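Local coordinates for protein halocarboxylic acid dehalogenase DehI (Pseudomonas putida, PDB 3BJX) that probably hydrolyses the carbon-halogen bond of alpha-haloacids, as a group I haloacid dehalogenase, at residues T137-A151 / R244-R258. Numbering follows the deposited sequence.
Unlike the reference sequence in segment 244-258: Arg-244 (reference Pro).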
loop_
_atom_site.group_PDB
_atom_site.type_symbol
_atom_site.label_atom_id
_atom_site.label_comp_id
_atom_site.label_asym_id
_atom_site.label_seq_id
_atom_site.Cartn_x
_atom_site.Cartn_y
_atom_site.Cartn_z
ATOM N N THR A 137 -6.064 -9.055 5.547
ATOM C CA THR A 137 -4.884 -9.914 5.330
ATOM C C THR A 137 -5.217 -11.274 4.696
ATOM O O THR A 137 -4.503 -11.676 3.774
ATOM C CB THR A 137 -4.028 -10.109 6.612
ATOM O OG1 THR A 137 -3.781 -8.836 7.210
ATOM C CG2 THR A 137 -2.663 -10.753 6.277
ATOM N N ALA A 138 -6.270 -11.980 5.157
ATOM C CA ALA A 138 -6.667 -13.253 4.503
ATOM C C ALA A 138 -7.014 -13.014 3.032
ATOM O O ALA A 138 -6.561 -13.744 2.136
ATOM C CB ALA A 138 -7.832 -13.921 5.222
ATOM N N LEU A 139 -7.784 -11.953 2.796
ATOM C CA LEU A 139 -8.124 -11.500 1.455
ATOM C C LEU A 139 -6.926 -11.064 0.605
ATOM O O LEU A 139 -6.883 -11.396 -0.552
ATOM C CB LEU A 139 -9.165 -10.380 1.516
ATOM C CG LEU A 139 -10.546 -10.601 2.165
ATOM C CD1 LEU A 139 -11.479 -9.481 1.782
ATOM C CD2 LEU A 139 -11.165 -11.948 1.831
ATOM N N SER A 140 -5.971 -10.314 1.167
ATOM C CA SER A 140 -4.888 -9.763 0.376
ATOM C C SER A 140 -3.923 -10.864 -0.002
ATOM O O SER A 140 -3.460 -10.948 -1.151
ATOM C CB SER A 140 -4.148 -8.672 1.143
ATOM O OG SER A 140 -3.029 -8.203 0.395
ATOM N N GLU A 141 -3.639 -11.724 0.971
ATOM C CA GLU A 141 -2.691 -12.809 0.786
ATOM C C GLU A 141 -3.121 -13.810 -0.301
ATOM O O GLU A 141 -2.311 -14.213 -1.152
ATOM C CB GLU A 141 -2.475 -13.480 2.144
ATOM C CG GLU A 141 -1.073 -13.962 2.448
ATOM C CD GLU A 141 0.029 -12.962 2.156
ATOM O OE1 GLU A 141 -0.144 -11.747 2.362
ATOM O OE2 GLU A 141 1.103 -13.419 1.735
ATOM N N SER A 142 -4.400 -14.195 -0.293
ATOM C CA SER A 142 -4.942 -15.113 -1.297
ATOM C C SER A 142 -5.100 -14.442 -2.672
ATOM O O SER A 142 -4.829 -15.054 -3.723
ATOM C CB SER A 142 -6.253 -15.750 -0.825
ATOM O OG SER A 142 -7.213 -14.769 -0.463
HETATM N N MSE A 143 -5.532 -13.181 -2.657
HETATM C CA MSE A 143 -5.514 -12.334 -3.847
HETATM C C MSE A 143 -4.165 -12.401 -4.549
HETATM O O MSE A 143 -4.095 -12.430 -5.771
HETATM C CB MSE A 143 -5.816 -10.886 -3.469
HETATM C CG MSE A 143 -5.849 -9.915 -4.629
HETATM SE SE MSE A 143 -7.109 -10.482 -6.029
HETATM C CE MSE A 143 -8.689 -10.782 -4.908
ATOM N N GLN A 144 -3.096 -12.439 -3.763
ATOM C CA GLN A 144 -1.740 -12.551 -4.301
ATOM C C GLN A 144 -1.167 -13.994 -4.424
ATOM O O GLN A 144 0.036 -14.166 -4.510
ATOM C CB GLN A 144 -0.788 -11.629 -3.527
ATOM C CG GLN A 144 -1.118 -10.156 -3.677
ATOM C CD GLN A 144 -0.189 -9.298 -2.838
ATOM O OE1 GLN A 144 0.931 -9.701 -2.562
ATOM N NE2 GLN A 144 -0.652 -8.111 -2.428
HETATM N N MSE A 145 -2.033 -15.008 -4.454
HETATM C CA MSE A 145 -1.624 -16.413 -4.686
HETATM C C MSE A 145 -0.633 -16.993 -3.645
HETATM O O MSE A 145 0.315 -17.728 -3.985
HETATM C CB MSE A 145 -1.035 -16.568 -6.094
HETATM C CG MSE A 145 -1.774 -15.815 -7.175
HETATM SE SE MSE A 145 -3.334 -16.804 -7.729
HETATM C CE MSE A 145 -2.475 -18.392 -8.511
ATOM N N ARG A 146 -0.839 -16.627 -2.390
ATOM C CA ARG A 146 -0.093 -17.217 -1.292
ATOM C C ARG A 146 -1.093 -17.891 -0.365
ATOM O O ARG A 146 -2.260 -17.482 -0.311
ATOM C CB ARG A 146 0.820 -16.186 -0.591
ATOM C CG ARG A 146 2.112 -15.891 -1.392
ATOM C CD ARG A 146 3.100 -14.980 -0.639
ATOM N NE ARG A 146 2.565 -13.640 -0.426
ATOM C CZ ARG A 146 2.763 -12.590 -1.221
ATOM N NH1 ARG A 146 3.508 -12.691 -2.321
ATOM N NH2 ARG A 146 2.202 -11.419 -0.905
ATOM N N PRO A 147 -0.658 -18.962 0.324
ATOM C CA PRO A 147 -1.616 -19.795 1.063
ATOM C C PRO A 147 -2.249 -19.136 2.303
ATOM O O PRO A 147 -1.611 -18.378 3.051
ATOM C CB PRO A 147 -0.794 -21.041 1.421
ATOM C CG PRO A 147 0.615 -20.584 1.434
ATOM C CD PRO A 147 0.725 -19.482 0.420
ATOM N N VAL A 148 -3.526 -19.423 2.496
ATOM C CA VAL A 148 -4.256 -18.872 3.607
ATOM C C VAL A 148 -4.951 -20.041 4.301
ATOM O O VAL A 148 -5.805 -20.690 3.713
ATOM C CB VAL A 148 -5.257 -17.792 3.132
ATOM C CG1 VAL A 148 -6.090 -17.325 4.270
ATOM C CG2 VAL A 148 -4.525 -16.630 2.564
ATOM N N GLY A 149 -4.547 -20.319 5.541
ATOM C CA GLY A 149 -5.117 -21.412 6.315
ATOM C C GLY A 149 -4.716 -22.809 5.878
ATOM O O GLY A 149 -3.700 -22.995 5.192
ATOM N N GLY A 150 -5.540 -23.789 6.257
ATOM C CA GLY A 150 -5.280 -25.202 5.990
ATOM C C GLY A 150 -4.395 -25.773 7.078
ATOM O O GLY A 150 -3.862 -26.880 6.964
ATOM N N ALA A 151 -4.231 -25.007 8.146
ATOM C CA ALA A 151 -3.321 -25.393 9.204
ATOM C C ALA A 151 -3.938 -26.471 10.092
ATOM O O ALA A 151 -5.158 -26.669 10.097
ATOM C CB ALA A 151 -2.912 -24.179 10.015
ATOM N N ARG A 244 -0.073 -11.462 8.905
ATOM C CA ARG A 244 0.282 -12.306 7.739
ATOM C C ARG A 244 0.517 -13.742 8.191
ATOM O O ARG A 244 -0.014 -14.656 7.603
ATOM C CB ARG A 244 1.498 -11.710 6.984
ATOM C CG ARG A 244 1.989 -12.434 5.701
ATOM C CD ARG A 244 2.940 -11.518 4.860
ATOM N NE ARG A 244 2.224 -10.705 3.824
ATOM C CZ ARG A 244 2.458 -9.424 3.494
ATOM N NH1 ARG A 244 3.394 -8.707 4.115
ATOM N NH2 ARG A 244 1.731 -8.862 2.538
ATOM N N GLU A 245 1.285 -13.925 9.263
ATOM C CA GLU A 245 1.554 -15.250 9.815
ATOM C C GLU A 245 0.290 -15.848 10.415
ATOM O O GLU A 245 0.003 -17.041 10.225
ATOM C CB GLU A 245 2.637 -15.201 10.894
ATOM C CG GLU A 245 3.977 -14.647 10.413
ATOM C CD GLU A 245 4.892 -14.285 11.543
ATOM O OE1 GLU A 245 4.421 -14.186 12.685
ATOM O OE2 GLU A 245 6.083 -14.090 11.300
ATOM N N LEU A 246 -0.450 -15.022 11.152
ATOM C CA LEU A 246 -1.677 -15.475 11.760
ATOM C C LEU A 246 -2.649 -16.011 10.705
ATOM O O LEU A 246 -3.299 -17.030 10.956
ATOM C CB LEU A 246 -2.310 -14.392 12.664
ATOM C CG LEU A 246 -1.572 -14.211 13.995
ATOM C CD1 LEU A 246 -1.917 -12.899 14.653
ATOM C CD2 LEU A 246 -1.853 -15.370 14.940
ATOM N N VAL A 247 -2.752 -15.373 9.530
ATOM C CA VAL A 247 -3.681 -15.935 8.517
ATOM C C VAL A 247 -3.209 -17.236 7.875
ATOM O O VAL A 247 -4.048 -18.016 7.435
ATOM C CB VAL A 247 -4.261 -14.924 7.440
ATOM C CG1 VAL A 247 -4.503 -13.548 8.039
ATOM C CG2 VAL A 247 -3.402 -14.866 6.163
ATOM N N ARG A 248 -1.893 -17.463 7.817
ATOM C CA ARG A 248 -1.321 -18.730 7.340
ATOM C C ARG A 248 -1.731 -19.902 8.201
ATOM O O ARG A 248 -1.965 -20.990 7.682
ATOM C CB ARG A 248 0.203 -18.714 7.375
ATOM C CG ARG A 248 0.832 -17.859 6.371
ATOM C CD ARG A 248 1.259 -18.583 5.096
ATOM N NE ARG A 248 2.032 -17.596 4.335
ATOM C CZ ARG A 248 1.515 -16.650 3.555
ATOM N NH1 ARG A 248 0.213 -16.569 3.330
ATOM N NH2 ARG A 248 2.322 -15.783 2.985
ATOM N N GLY A 249 -1.778 -19.655 9.516
ATOM C CA GLY A 249 -2.062 -20.667 10.532
ATOM C C GLY A 249 -3.545 -20.840 10.772
ATOM O O GLY A 249 -3.959 -21.617 11.630
ATOM N N LEU A 250 -4.370 -20.132 10.013
ATOM C CA LEU A 250 -5.811 -20.262 10.198
ATOM C C LEU A 250 -6.233 -21.721 9.974
ATOM O O LEU A 250 -5.631 -22.422 9.143
ATOM C CB LEU A 250 -6.572 -19.338 9.252
ATOM C CG LEU A 250 -6.968 -17.950 9.750
ATOM C CD1 LEU A 250 -7.472 -17.102 8.600
ATOM C CD2 LEU A 250 -8.059 -18.047 10.825
ATOM N N PRO A 251 -7.234 -22.197 10.747
ATOM C CA PRO A 251 -7.865 -23.463 10.379
ATOM C C PRO A 251 -8.849 -23.222 9.227
ATOM O O PRO A 251 -9.443 -22.128 9.125
ATOM C CB PRO A 251 -8.623 -23.856 11.659
ATOM C CG PRO A 251 -8.919 -22.575 12.335
ATOM C CD PRO A 251 -7.813 -21.622 11.979
ATOM N N GLY A 252 -9.019 -24.219 8.366
ATOM C CA GLY A 252 -9.905 -24.083 7.221
ATOM C C GLY A 252 -9.326 -23.165 6.167
ATOM O O GLY A 252 -8.113 -23.078 6.005
ATOM N N SER A 253 -10.208 -22.477 5.452
ATOM C CA SER A 253 -9.826 -21.587 4.365
ATOM C C SER A 253 -10.456 -20.217 4.567
ATOM O O SER A 253 -11.490 -20.075 5.235
ATOM C CB SER A 253 -10.280 -22.163 3.020
ATOM O OG SER A 253 -9.699 -23.438 2.815
ATOM N N ALA A 254 -9.814 -19.218 3.981
ATOM C CA ALA A 254 -10.293 -17.861 4.003
ATOM C C ALA A 254 -9.849 -17.236 2.697
ATOM O O ALA A 254 -9.013 -17.805 1.973
ATOM C CB ALA A 254 -9.712 -17.119 5.184
ATOM N N GLY A 255 -10.427 -16.086 2.371
ATOM C CA GLY A 255 -10.056 -15.370 1.153
ATOM C C GLY A 255 -10.504 -16.069 -0.110
ATOM O O GLY A 255 -11.253 -17.043 -0.053
ATOM N N VAL A 256 -10.063 -15.541 -1.250
ATOM C CA VAL A 256 -10.318 -16.136 -2.575
ATOM C C VAL A 256 -9.146 -15.802 -3.509
ATOM O O VAL A 256 -8.717 -14.644 -3.611
ATOM C CB VAL A 256 -11.775 -15.799 -3.155
ATOM C CG1 VAL A 256 -12.148 -14.340 -3.018
ATOM C CG2 VAL A 256 -11.955 -16.271 -4.593
ATOM N N GLN A 257 -8.592 -16.841 -4.134
ATOM C CA GLN A 257 -7.375 -16.718 -4.948
ATOM C C GLN A 257 -7.703 -15.947 -6.219
ATOM O O GLN A 257 -8.837 -16.026 -6.708
ATOM C CB GLN A 257 -6.800 -18.095 -5.281
ATOM C CG GLN A 257 -6.573 -19.017 -4.071
ATOM C CD GLN A 257 -5.155 -18.936 -3.492
ATOM O OE1 GLN A 257 -4.170 -19.169 -4.205
ATOM N NE2 GLN A 257 -5.051 -18.638 -2.186
ATOM N N ARG A 258 -6.730 -15.200 -6.739
ATOM C CA ARG A 258 -6.933 -14.349 -7.914
ATOM C C ARG A 258 -7.268 -15.128 -9.190
ATOM O O ARG A 258 -7.957 -14.605 -10.075
ATOM C CB ARG A 258 -5.720 -13.449 -8.147
ATOM C CG ARG A 258 -5.618 -12.849 -9.537
ATOM C CD ARG A 258 -4.491 -11.819 -9.634
ATOM N NE ARG A 258 -3.164 -12.347 -9.297
ATOM C CZ ARG A 258 -2.426 -13.109 -10.099
ATOM N NH1 ARG A 258 -2.879 -13.474 -11.305
ATOM N NH2 ARG A 258 -1.233 -13.524 -9.691
HETATM O O HOH W 1 -7.149 -26.708 8.360
#
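A salt-bridge network around Glu-141, backed by apolar and backbone contacts, joins the C-terminal turns of helices 112-143 and 230-248 and the loops that follow them. The two helical segments cross at -80°, their axes 9.4 Å apart, and a Schellman motif with Met-145 at C-prime ends the first. The Glu-141 side chain, bent at chi2 (47°), crosses Arg-244 and Arg-248 at about right angles. Its OE1 accepts a nearly straight bond from Arg-244 NE (3.0 Å), while OE2 takes Arg-248 NH2 at 2.9 Å and Arg-146 NE at 2.6 Å from opposite faces of the carboxylate plane. All three donors lie out of that plane, yet OE2 sits at the guanidinium edge of both Arg-146 and Arg-248. The CB of Arg-248 is directed away from 137-151, and the bend at chi2 (-96°) returns the guanidinium to it, where NH1 reaches Pro-147 O (2.6 Å) while Pro-147 CD rests over one guanidinium face; NE forms a salt bridge with a sulfate ion, probably from the crystallisation liquor.

Behind the charges, Ala-254 CB fits against Ala-138 CB and Val-148 CG1, each 3.7 Å away, and Val-247 packs CG1 against Thr-137 CB and Ala-138 N, and CG2 against Val-148 CG1. Gly-255 passes close over Ser-142 OG, which donates to Ala-138 O. The loops are tied by Ala-151 N to Leu-250 O (3.1 Å) and by a water linking Ala-151 O with Gly-252 N. At the other end, the selenomethionine at Met-145 sets CG 3.4 Å from Arg-258 NH2, with SE over the guanidinium face.

Three arginines donate to one buried carboxylate, which probably keeps Glu-141 ionised; the out-of-plane bonds hold its rotation, and Arg-146 NH1 extends the network to Asp-194 of the second subunit.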